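PDB 2BJF: bile salt hydrolase/transferase from Clostridium perfringens, which hydrolyses the amide bond of glycine- and taurine-conjugated bile salts, releasing the amino acid and the free bile acid. Local coordinates for residues 3-7 with 255-259; 181-186 with 225-230; 191-195 with 234-238. Numbering follows the deposited sequence.

In the fold
From the N terminus, strand 3-8 begins after the nucleophile C2, and its residues 3-7 are met 248 residues later by 255-259, which starts in helix 249-257. This long-range closure, interaction 1, encloses both other contacts. Within it, interaction 2 packs helix 179-186 on the start of helix 225-243, and interaction 3 sets the loop residues 191-195 against the middle of that same helix. Interactions 2 and 3 cross, since their segments alternate along the chain, and they touch through L186 and F234. Helix 225-243 also reaches interaction 1, through a weak hydrogen bond from R228 to T3 and a hydrogen bond from R236 to A6, so it joins the sheet to helix 179-186 and the 191-195 loop.

Interaction 1. Residues 3-7 with 255-259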
ATOM      1  N   THR A   3      11.761 -17.426   5.632  1.00 11.97           N
ATOM      2  CA  THR A   3      11.953 -16.379   6.627  1.00 11.70           C
ATOM      3  C   THR A   3      12.723 -16.938   7.817  1.00 11.64           C
ATOM      4  O   THR A   3      12.297 -17.912   8.436  1.00 11.92           O
ATOM      5  CB  THR A   3      10.610 -15.775   7.104  1.00 11.76           C
ATOM      6  OG1 THR A   3       9.836 -15.362   5.971  1.00 11.06           O
ATOM      7  CG2 THR A   3      10.851 -14.576   8.012  1.00 11.67           C
ATOM      8  N   GLY A   4      13.863 -16.318   8.113  1.00 11.43           N
ATOM      9  CA  GLY A   4      14.670 -16.668   9.278  1.00 11.24           C
ATOM     10  C   GLY A   4      14.388 -15.720  10.428  1.00 11.13           C
ATOM     11  O   GLY A   4      14.107 -14.538  10.212  1.00 11.24           O
ATOM     12  N   LEU A   5      14.465 -16.242  11.650  1.00 11.05           N
ATOM     13  CA  LEU A   5      14.141 -15.468  12.849  1.00 11.06           C
ATOM     14  C   LEU A   5      15.011 -15.869  14.036  1.00 11.13           C
ATOM     15  O   LEU A   5      15.206 -17.058  14.300  1.00 11.02           O
ATOM     16  CB  LEU A   5      12.656 -15.632  13.210  1.00 11.01           C
ATOM     17  CG  LEU A   5      12.111 -14.988  14.493  1.00 10.90           C
ATOM     18  CD1 LEU A   5      12.215 -13.465  14.454  1.00 10.88           C
ATOM     19  CD2 LEU A   5      10.672 -15.419  14.747  1.00 10.98           C
ATOM     20  N   ALA A   6      15.530 -14.865  14.737  1.00 11.39           N
ATOM     21  CA  ALA A   6      16.216 -15.067  16.012  1.00 11.78           C
ATOM     22  C   ALA A   6      15.479 -14.297  17.102  1.00 12.15           C
ATOM     23  O   ALA A   6      15.147 -13.124  16.925  1.00 12.14           O
ATOM     24  CB  ALA A   6      17.668 -14.619  15.921  1.00 11.81           C
ATOM     25  N   LEU A   7      15.225 -14.962  18.227  1.00 12.71           N
ATOM     26  CA  LEU A   7      14.404 -14.389  19.290  1.00 13.45           C
ATOM     27  C   LEU A   7      14.858 -14.883  20.662  1.00 13.82           C
ATOM     28  O   LEU A   7      15.033 -16.086  20.865  1.00 14.24           O
ATOM     29  CB  LEU A   7      12.933 -14.755  19.050  1.00 13.51           C
ATOM     30  CG  LEU A   7      11.791 -13.978  19.707  1.00 13.93           C
ATOM     31  CD1 LEU A   7      11.719 -12.540  19.202  1.00 14.05           C
ATOM     32  CD2 LEU A   7      10.480 -14.699  19.443  1.00 13.49           C
ATOM     33  N   ILE A 255       4.905 -15.298  15.230  1.00 10.09           N
ATOM     34  CA  ILE A 255       5.582 -14.341  14.353  1.00 10.09           C
ATOM     35  C   ILE A 255       5.711 -14.902  12.932  1.00 10.03           C
ATOM     36  O   ILE A 255       5.314 -14.252  11.963  1.00 10.15           O
ATOM     37  CB  ILE A 255       6.971 -13.920  14.911  1.00 10.02           C
ATOM     38  CG1 ILE A 255       6.807 -13.127  16.212  1.00 10.22           C
ATOM     39  CG2 ILE A 255       7.733 -13.086  13.885  1.00  9.88           C
ATOM     40  CD1 ILE A 255       8.105 -12.904  16.985  1.00 10.29           C
ATOM     41  N   LEU A 256       6.246 -16.115  12.815  1.00 10.16           N
ATOM     42  CA  LEU A 256       6.464 -16.721  11.501  1.00 10.27           C
ATOM     43  C   LEU A 256       5.179 -17.098  10.759  1.00 10.33           C
ATOM     44  O   LEU A 256       5.156 -17.094   9.527  1.00 10.29           O
ATOM     45  CB  LEU A 256       7.423 -17.914  11.590  1.00 10.38           C
ATOM     46  CG  LEU A 256       8.903 -17.585  11.832  1.00 10.39           C
ATOM     47  CD1 LEU A 256       9.734 -18.850  11.794  1.00 10.60           C
ATOM     48  CD2 LEU A 256       9.443 -16.580  10.819  1.00 11.05           C
ATOM     49  N   ASN A 257       4.116 -17.410  11.502  1.00 10.42           N
ATOM     50  CA  ASN A 257       2.805 -17.694  10.900  1.00 10.58           C
ATOM     51  C   ASN A 257       2.311 -16.534  10.030  1.00 10.55           C
ATOM     52  O   ASN A 257       1.652 -16.747   9.011  1.00 10.56           O
ATOM     53  CB  ASN A 257       1.750 -18.005  11.970  1.00 10.78           C
ATOM     54  CG  ASN A 257       1.871 -19.413  12.560  1.00 11.44           C
ATOM     55  OD1 ASN A 257       1.130 -19.762  13.480  1.00 13.40           O
ATOM     56  ND2 ASN A 257       2.796 -20.218  12.041  1.00 11.50           N
ATOM     57  N   ASN A 258       2.638 -15.310  10.439  1.00 10.50           N
ATOM     58  CA  ASN A 258       2.194 -14.112   9.735  1.00 10.66           C
ATOM     59  C   ASN A 258       2.770 -13.991   8.324  1.00 10.49           C
ATOM     60  O   ASN A 258       2.158 -13.376   7.448  1.00 10.50           O
ATOM     61  CB  ASN A 258       2.527 -12.862  10.549  1.00 10.79           C
ATOM     62  CG  ASN A 258       2.034 -11.590   9.890  1.00 11.35           C
ATOM     63  OD1 ASN A 258       2.798 -10.893   9.220  1.00 12.64           O
ATOM     64  ND2 ASN A 258       0.751 -11.294  10.054  1.00 11.80           N
ATOM     65  N   VAL A 259       3.945 -14.581   8.113  1.00 10.50           N
ATOM     66  CA  VAL A 259       4.610 -14.535   6.809  1.00 10.34           C
ATOM     67  C   VAL A 259       4.621 -15.895   6.101  1.00 10.37           C
ATOM     68  O   VAL A 259       5.309 -16.078   5.094  1.00 10.25           O
ATOM     69  CB  VAL A 259       6.048 -13.945   6.907  1.00 10.30           C
ATOM     70  CG1 VAL A 259       5.994 -12.451   7.220  1.00 10.40           C
ATOM     71  CG2 VAL A 259       6.891 -14.692   7.944  1.00 10.58           C
TER
HETATM   72  O   HOH W   1       7.884 -17.134   5.240  1.00  7.42           O
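Every other side chain of strand 3-7 faces segment 255-259: T3, L5 and L7 point toward it, whereas A6 lies out of reach. Both leucines adopt the tp rotamer, which extends CD2 toward the helix. From L5, CD2 reaches I255 CG2 at 3.9 Å and L256 CG at 4.0 Å; from L7, CD2 meets I255 CD1, also at 3.9 Å. I255 and L256 are both mt. The CA-to-CB bond of L256 runs sideways, yet its extended chain carries CD2 to within 3.7 Å of T3 CG2. T3, with chi1 m, thus turns its methyl to L256 and its hydroxyl to V259; T3 OG1 lies 3.6 Å from V259 CG2. That hydroxyl donates to a water 2.7 Å from T3 OG1, and the water in turn donates to V259 O at 2.8 Å, the one polar link between the two segments. This is a helix laid on a sheet face, as in the layered alpha/beta core of Ntn hydrolases, immediately beside the nucleophile C2. F252 of the same helix also covers L5 and L7, I255 continues onto V232 and M239 of helix 225-243, and strands 14-22 and 172-173 flank strand 3-8 in the antiparallel sheet.

Interaction 2. Residues 181-186 with 225-230; sequences WHVANL and PASRFI
Two alpha-helical segments, 181-186 and 225-230, cross at -57° with their axes 10.2 Å apart; H182 is level with A226 (CA-CA 6.7 Å) and L186 with I230 (6.5 Å). H182 (chi1 m, chi2 -78°) and F229 (chi1 t, chi2 103°) form an offset stack, centroids 4.6 Å apart and planes at 20°, while H182 CB sits 3.5 Å over the F229 centroid as a CH-pi contact. Apolar contacts run from W181 CZ3 to A226 CB (3.8 Å), from L186 (mt) CD1 to F229 CE2 (4.0 Å) and from L186 CD2 to I230 (mm) CD1 (3.8 Å). A single water bridges the helices, 2.9 Å from H182 ND1, accepting from N185 ND2 (chi1 t) at 3.0 Å and donating to A226 O at 2.9 Å. This packing sets the P225 side chain, at the start of helix 225-243, about 4 Å from a bound taurine. Because N175 O can only accept, H182 NE2 carries the proton of their hydrogen bond; stack and polar links together fix the ring.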
ATOM      1  N   TRP A 181      20.068  -4.052   1.179  1.00  9.94           N
ATOM      2  CA  TRP A 181      18.883  -3.495   0.522  1.00  9.76           C
ATOM      3  C   TRP A 181      17.678  -3.515   1.463  1.00  9.72           C
ATOM      4  O   TRP A 181      16.961  -2.520   1.582  1.00  9.57           O
ATOM      5  CB  TRP A 181      18.559  -4.237  -0.786  1.00  9.67           C
ATOM      6  CG  TRP A 181      17.449  -3.585  -1.572  1.00  9.37           C
ATOM      7  CD1 TRP A 181      17.587  -2.725  -2.624  1.00  9.19           C
ATOM      8  CD2 TRP A 181      16.038  -3.727  -1.351  1.00  9.19           C
ATOM      9  NE1 TRP A 181      16.351  -2.320  -3.070  1.00  9.01           N
ATOM     10  CE2 TRP A 181      15.383  -2.923  -2.311  1.00  9.21           C
ATOM     11  CE3 TRP A 181      15.263  -4.461  -0.439  1.00  9.16           C
ATOM     12  CZ2 TRP A 181      13.989  -2.827  -2.384  1.00  9.30           C
ATOM     13  CZ3 TRP A 181      13.877  -4.367  -0.513  1.00  9.37           C
ATOM     14  CH2 TRP A 181      13.255  -3.556  -1.479  1.00  9.25           C
ATOM     15  N   HIS A 182      17.463  -4.652   2.125  1.00  9.67           N
ATOM     16  CA  HIS A 182      16.341  -4.805   3.051  1.00  9.75           C
ATOM     17  C   HIS A 182      16.471  -3.869   4.250  1.00  9.87           C
ATOM     18  O   HIS A 182      15.488  -3.265   4.678  1.00  9.96           O
ATOM     19  CB  HIS A 182      16.217  -6.256   3.524  1.00  9.71           C
ATOM     20  CG  HIS A 182      15.781  -7.207   2.454  1.00  9.35           C
ATOM     21  ND1 HIS A 182      14.470  -7.313   2.040  1.00  9.78           N
ATOM     22  CD2 HIS A 182      16.482  -8.103   1.719  1.00  9.23           C
ATOM     23  CE1 HIS A 182      14.383  -8.231   1.094  1.00  9.57           C
ATOM     24  NE2 HIS A 182      15.589  -8.727   0.881  1.00  9.00           N
ATOM     25  N   VAL A 183      17.688  -3.749   4.779  1.00 10.06           N
ATOM     26  CA  VAL A 183      17.957  -2.861   5.912  1.00 10.37           C
ATOM     27  C   VAL A 183      17.623  -1.405   5.559  1.00 10.30           C
ATOM     28  O   VAL A 183      17.027  -0.688   6.367  1.00 10.54           O
ATOM     29  CB  VAL A 183      19.418  -2.999   6.419  1.00 10.42           C
ATOM     30  CG1 VAL A 183      19.724  -1.974   7.505  1.00 10.99           C
ATOM     31  CG2 VAL A 183      19.662  -4.403   6.950  1.00 10.71           C
ATOM     32  N   ALA A 184      17.987  -0.987   4.348  1.00 10.28           N
ATOM     33  CA  ALA A 184      17.646   0.349   3.861  1.00 10.17           C
ATOM     34  C   ALA A 184      16.140   0.501   3.631  1.00 10.08           C
ATOM     35  O   ALA A 184      15.581   1.579   3.848  1.00 10.23           O
ATOM     36  CB  ALA A 184      18.423   0.677   2.591  1.00 10.05           C
ATOM     37  N   ASN A 185      15.490  -0.582   3.203  1.00 10.01           N
ATOM     38  CA  ASN A 185      14.042  -0.583   2.972  1.00  9.92           C
ATOM     39  C   ASN A 185      13.238  -0.379   4.258  1.00  9.92           C
ATOM     40  O   ASN A 185      12.142   0.181   4.224  1.00  9.87           O
ATOM     41  CB  ASN A 185      13.602  -1.866   2.253  1.00  9.98           C
ATOM     42  CG  ASN A 185      12.208  -1.754   1.638  1.00  9.81           C
ATOM     43  OD1 ASN A 185      11.828  -0.711   1.098  1.00  9.83           O
ATOM     44  ND2 ASN A 185      11.446  -2.840   1.703  1.00  9.45           N
ATOM     45  N   LEU A 186      13.791  -0.823   5.387  1.00  9.89           N
ATOM     46  CA  LEU A 186      13.154  -0.626   6.695  1.00 10.06           C
ATOM     47  C   LEU A 186      12.908   0.849   7.001  1.00 10.13           C
ATOM     48  O   LEU A 186      11.909   1.198   7.629  1.00 10.21           O
ATOM     49  CB  LEU A 186      13.994  -1.245   7.813  1.00 10.10           C
ATOM     50  CG  LEU A 186      14.129  -2.765   7.887  1.00 10.49           C
ATOM     51  CD1 LEU A 186      15.239  -3.126   8.854  1.00 11.07           C
ATOM     52  CD2 LEU A 186      12.823  -3.421   8.304  1.00 10.81           C
ATOM     53  N   PRO A 225       9.601 -11.610  -0.804  1.00  9.16           N
ATOM     54  CA  PRO A 225      10.648 -11.546   0.220  1.00  9.17           C
ATOM     55  C   PRO A 225      10.763 -10.182   0.910  1.00  9.15           C
ATOM     56  O   PRO A 225      10.913 -10.134   2.131  1.00  9.34           O
ATOM     57  CB  PRO A 225      11.921 -11.876  -0.561  1.00  9.26           C
ATOM     58  CG  PRO A 225      11.452 -12.693  -1.715  1.00  9.32           C
ATOM     59  CD  PRO A 225      10.124 -12.107  -2.092  1.00  9.19           C
ATOM     60  N   ALA A 226      10.683  -9.094   0.143  1.00  9.17           N
ATOM     61  CA  ALA A 226      10.791  -7.748   0.715  1.00  9.15           C
ATOM     62  C   ALA A 226       9.650  -7.435   1.687  1.00  9.11           C
ATOM     63  O   ALA A 226       9.881  -6.908   2.776  1.00  9.03           O
ATOM     64  CB  ALA A 226      10.872  -6.697  -0.387  1.00  9.27           C
ATOM     65  N   SER A 227       8.424  -7.777   1.297  1.00  9.02           N
ATOM     66  CA  SER A 227       7.258  -7.538   2.146  1.00  8.98           C
ATOM     67  C   SER A 227       7.291  -8.382   3.419  1.00  9.08           C
ATOM     68  O   SER A 227       6.959  -7.892   4.503  1.00  8.89           O
ATOM     69  CB  SER A 227       5.968  -7.784   1.368  1.00  9.01           C
ATOM     70  OG  SER A 227       5.839  -6.832   0.327  1.00  8.97           O
ATOM     71  N   ARG A 228       7.704  -9.640   3.282  1.00  9.05           N
ATOM     72  CA  ARG A 228       7.833 -10.529   4.435  1.00  9.03           C
ATOM     73  C   ARG A 228       8.914 -10.053   5.404  1.00  8.97           C
ATOM     74  O   ARG A 228       8.734 -10.136   6.619  1.00  9.04           O
ATOM     75  CB  ARG A 228       8.076 -11.975   3.990  1.00  9.16           C
ATOM     76  CG  ARG A 228       6.858 -12.611   3.333  1.00  9.42           C
ATOM     77  CD  ARG A 228       7.057 -14.093   3.046  1.00  9.15           C
ATOM     78  NE  ARG A 228       7.893 -14.343   1.870  1.00  9.39           N
ATOM     79  CZ  ARG A 228       9.190 -14.635   1.909  1.00  9.71           C
ATOM     80  NH1 ARG A 228       9.832 -14.702   3.071  1.00 10.30           N
ATOM     81  NH2 ARG A 228       9.853 -14.855   0.781  1.00  9.98           N
ATOM     82  N   PHE A 229      10.019  -9.537   4.863  1.00  8.81           N
ATOM     83  CA  PHE A 229      11.104  -8.980   5.679  1.00  8.82           C
ATOM     84  C   PHE A 229      10.586  -7.843   6.559  1.00  8.85           C
ATOM     85  O   PHE A 229      10.844  -7.817   7.762  1.00  8.74           O
ATOM     86  CB  PHE A 229      12.259  -8.496   4.790  1.00  8.95           C
ATOM     87  CG  PHE A 229      13.526  -8.170   5.544  1.00  9.12           C
ATOM     88  CD1 PHE A 229      14.602  -9.053   5.536  1.00  9.88           C
ATOM     89  CD2 PHE A 229      13.656  -6.966   6.238  1.00  9.69           C
ATOM     90  CE1 PHE A 229      15.780  -8.755   6.225  1.00  9.67           C
ATOM     91  CE2 PHE A 229      14.828  -6.658   6.929  1.00  9.44           C
ATOM     92  CZ  PHE A 229      15.893  -7.553   6.921  1.00  9.69           C
ATOM     93  N   ILE A 230       9.844  -6.916   5.954  1.00  8.80           N
ATOM     94  CA  ILE A 230       9.272  -5.788   6.690  1.00  9.06           C
ATOM     95  C   ILE A 230       8.360  -6.274   7.816  1.00  9.09           C
ATOM     96  O   ILE A 230       8.502  -5.841   8.960  1.00  9.06           O
ATOM     97  CB  ILE A 230       8.513  -4.802   5.753  1.00  8.95           C
ATOM     98  CG1 ILE A 230       9.448  -4.233   4.669  1.00  9.04           C
ATOM     99  CG2 ILE A 230       7.829  -3.685   6.558  1.00  9.14           C
ATOM    100  CD1 ILE A 230      10.692  -3.501   5.186  1.00  9.88           C
TER
HETATM  101  O   HOH W   2      12.382  -5.445   2.850  1.00  9.43           O

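Interaction 3. Residues 191-195 with 234-238; sequences GLRYN and FLRDA
An irregular stretch, 191-195, runs past one side of the alpha-helical residues 234-238. L192 (phi/psi -71/146) and R193 (-138/134) are extended, and Y194 (-82/-27) then bends the chain. The CA atoms of L192 and F234 stand 8.8 Å apart, those of Y194 and A238 6.9 Å, so the two segments progress in the same sense, two loop residues matching one helical turn. L192 (mt) and Y194 (chi1 m, chi2 -51°) point toward the helix, while R193 between them is out of reach.

On the helix, F234 comes first, with chi1 m and chi2 -85°. L192 CD1 lies over its face, 3.7 Å from the ring centroid and 3° off the normal, a CH-pi contact. At the ring's edge, Y194 OH is 3.3 Å from F234 CD1. L235 and R236 point away; R236 is turned to strand 3-8, where it bonds to A6 O. D237 (chi1 t, chi2 66°) leaves the helix sideways, but its carboxylate swings to the tyrosine and accepts a short hydrogen bond from Y194 OH to D237 OD2 at 2.6 Å. The same OD2 makes a salt bridge with K241, one turn on. A238 ends the segment with CB 3.4 Å from the Y194 ring centroid, 4° off its normal, a second CH-pi contact.

The fourth subunit stacks F200 edge-to-face on F234, and G264 of the second packs on Y194 and A238. Away from the active site, this is a loop docked on a helix by two CH-pi contacts and a short tyrosine-aspartate hydrogen bond, at a subunit junction of the dimer-of-dimers tetramer.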
ATOM      1  N   GLY A 191       7.322   5.479   9.960  1.00  9.59           N
ATOM      2  CA  GLY A 191       6.028   6.033  10.351  1.00  9.87           C
ATOM      3  C   GLY A 191       5.038   5.037  10.933  1.00 10.00           C
ATOM      4  O   GLY A 191       3.924   5.416  11.302  1.00 10.02           O
ATOM      5  N   LEU A 192       5.433   3.767  11.016  1.00 10.11           N
ATOM      6  CA  LEU A 192       4.577   2.725  11.596  1.00 10.30           C
ATOM      7  C   LEU A 192       4.431   2.883  13.109  1.00 10.41           C
ATOM      8  O   LEU A 192       5.363   3.318  13.787  1.00 10.39           O
ATOM      9  CB  LEU A 192       5.112   1.325  11.272  1.00 10.29           C
ATOM     10  CG  LEU A 192       5.101   0.819   9.825  1.00 10.53           C
ATOM     11  CD1 LEU A 192       5.785  -0.541   9.758  1.00 11.31           C
ATOM     12  CD2 LEU A 192       3.686   0.740   9.252  1.00 11.26           C
ATOM     13  N   ARG A 193       3.256   2.527  13.627  1.00 10.56           N
ATOM     14  CA  ARG A 193       2.973   2.606  15.061  1.00 10.78           C
ATOM     15  C   ARG A 193       2.218   1.369  15.540  1.00 11.13           C
ATOM     16  O   ARG A 193       1.253   0.939  14.906  1.00 11.14           O
ATOM     17  CB  ARG A 193       2.168   3.868  15.391  1.00 10.82           C
ATOM     18  CG  ARG A 193       2.976   5.160  15.344  1.00 10.67           C
ATOM     19  CD  ARG A 193       2.112   6.377  15.639  1.00 10.58           C
ATOM     20  NE  ARG A 193       1.264   6.748  14.505  1.00 10.08           N
ATOM     21  CZ  ARG A 193       0.459   7.807  14.478  1.00 10.31           C
ATOM     22  NH1 ARG A 193       0.374   8.618  15.526  1.00 10.36           N
ATOM     23  NH2 ARG A 193      -0.268   8.058  13.396  1.00 10.49           N
ATOM     24  N   TYR A 194       2.662   0.801  16.658  1.00 11.37           N
ATOM     25  CA  TYR A 194       2.000  -0.372  17.233  1.00 11.76           C
ATOM     26  C   TYR A 194       0.790   0.042  18.060  1.00 12.01           C
ATOM     27  O   TYR A 194      -0.162  -0.727  18.216  1.00 12.22           O
ATOM     28  CB  TYR A 194       2.970  -1.190  18.091  1.00 11.79           C
ATOM     29  CG  TYR A 194       4.295  -1.483  17.425  1.00 11.71           C
ATOM     30  CD1 TYR A 194       4.347  -2.043  16.146  1.00 11.79           C
ATOM     31  CD2 TYR A 194       5.497  -1.204  18.073  1.00 11.89           C
ATOM     32  CE1 TYR A 194       5.562  -2.310  15.528  1.00 11.72           C
ATOM     33  CE2 TYR A 194       6.721  -1.469  17.464  1.00 11.93           C
ATOM     34  CZ  TYR A 194       6.743  -2.024  16.193  1.00 11.79           C
ATOM     35  OH  TYR A 194       7.943  -2.294  15.582  1.00 11.98           O
ATOM     36  N   ASN A 195       0.840   1.264  18.586  1.00 12.11           N
ATOM     37  CA  ASN A 195      -0.237   1.809  19.401  1.00 12.45           C
ATOM     38  C   ASN A 195      -1.402   2.290  18.549  1.00 12.21           C
ATOM     39  O   ASN A 195      -1.205   2.956  17.531  1.00 12.31           O
ATOM     40  CB  ASN A 195       0.280   2.950  20.279  1.00 12.71           C
ATOM     41  CG  ASN A 195       1.287   2.482  21.315  1.00 13.82           C
ATOM     42  OD1 ASN A 195       1.315   1.308  21.688  1.00 15.46           O
ATOM     43  ND2 ASN A 195       2.121   3.404  21.787  1.00 15.29           N
ATOM     44  N   PHE A 234       9.179  -5.884  12.041  1.00 10.28           N
ATOM     45  CA  PHE A 234       8.363  -5.060  12.928  1.00 10.36           C
ATOM     46  C   PHE A 234       7.550  -5.862  13.949  1.00 10.51           C
ATOM     47  O   PHE A 234       7.381  -5.415  15.082  1.00 10.40           O
ATOM     48  CB  PHE A 234       7.481  -4.095  12.126  1.00 10.39           C
ATOM     49  CG  PHE A 234       8.234  -2.915  11.576  1.00 10.46           C
ATOM     50  CD1 PHE A 234       8.451  -1.784  12.361  1.00 10.87           C
ATOM     51  CD2 PHE A 234       8.745  -2.941  10.283  1.00 10.69           C
ATOM     52  CE1 PHE A 234       9.160  -0.686  11.858  1.00 11.33           C
ATOM     53  CE2 PHE A 234       9.455  -1.851   9.769  1.00 11.01           C
ATOM     54  CZ  PHE A 234       9.663  -0.722  10.561  1.00 11.35           C
ATOM     55  N   LEU A 235       7.066  -7.042  13.560  1.00 10.80           N
ATOM     56  CA  LEU A 235       6.376  -7.930  14.503  1.00 11.07           C
ATOM     57  C   LEU A 235       7.310  -8.367  15.630  1.00 11.00           C
ATOM     58  O   LEU A 235       6.906  -8.427  16.793  1.00 11.08           O
ATOM     59  CB  LEU A 235       5.798  -9.163  13.799  1.00 11.25           C
ATOM     60  CG  LEU A 235       4.634  -8.988  12.821  1.00 12.14           C
ATOM     61  CD1 LEU A 235       4.274 -10.336  12.244  1.00 13.11           C
ATOM     62  CD2 LEU A 235       3.419  -8.349  13.468  1.00 13.45           C
ATOM     63  N   ARG A 236       8.558  -8.669  15.273  1.00 11.08           N
ATOM     64  CA  ARG A 236       9.587  -9.029  16.246  1.00 11.19           C
ATOM     65  C   ARG A 236       9.892  -7.853  17.171  1.00 11.20           C
ATOM     66  O   ARG A 236       9.911  -8.007  18.394  1.00 11.20           O
ATOM     67  CB  ARG A 236      10.859  -9.488  15.529  1.00 11.16           C
ATOM     68  CG  ARG A 236      12.006  -9.874  16.448  1.00 11.65           C
ATOM     69  CD  ARG A 236      13.288 -10.080  15.662  1.00 11.76           C
ATOM     70  NE  ARG A 236      14.375 -10.537  16.525  1.00 11.98           N
ATOM     71  CZ  ARG A 236      15.238  -9.737  17.144  1.00 12.97           C
ATOM     72  NH1 ARG A 236      15.161  -8.419  16.998  1.00 13.00           N
ATOM     73  NH2 ARG A 236      16.187 -10.257  17.911  1.00 13.49           N
ATOM     74  N   ASP A 237      10.121  -6.681  16.579  1.00 11.16           N
ATOM     75  CA  ASP A 237      10.422  -5.469  17.338  1.00 11.30           C
ATOM     76  C   ASP A 237       9.326  -5.140  18.350  1.00 11.27           C
ATOM     77  O   ASP A 237       9.617  -4.816  19.504  1.00 11.19           O
ATOM     78  CB  ASP A 237      10.638  -4.284  16.393  1.00 11.44           C
ATOM     79  CG  ASP A 237      10.932  -2.992  17.135  1.00 11.96           C
ATOM     80  OD1 ASP A 237      11.996  -2.899  17.785  1.00 13.22           O
ATOM     81  OD2 ASP A 237      10.096  -2.070  17.066  1.00 12.25           O
ATOM     82  N   ALA A 238       8.071  -5.235  17.913  1.00 11.30           N
ATOM     83  CA  ALA A 238       6.922  -4.920  18.757  1.00 11.47           C
ATOM     84  C   ALA A 238       6.827  -5.840  19.967  1.00 11.67           C
ATOM     85  O   ALA A 238       6.514  -5.392  21.072  1.00 11.73           O
ATOM     86  CB  ALA A 238       5.642  -4.982  17.951  1.00 11.36           C
TER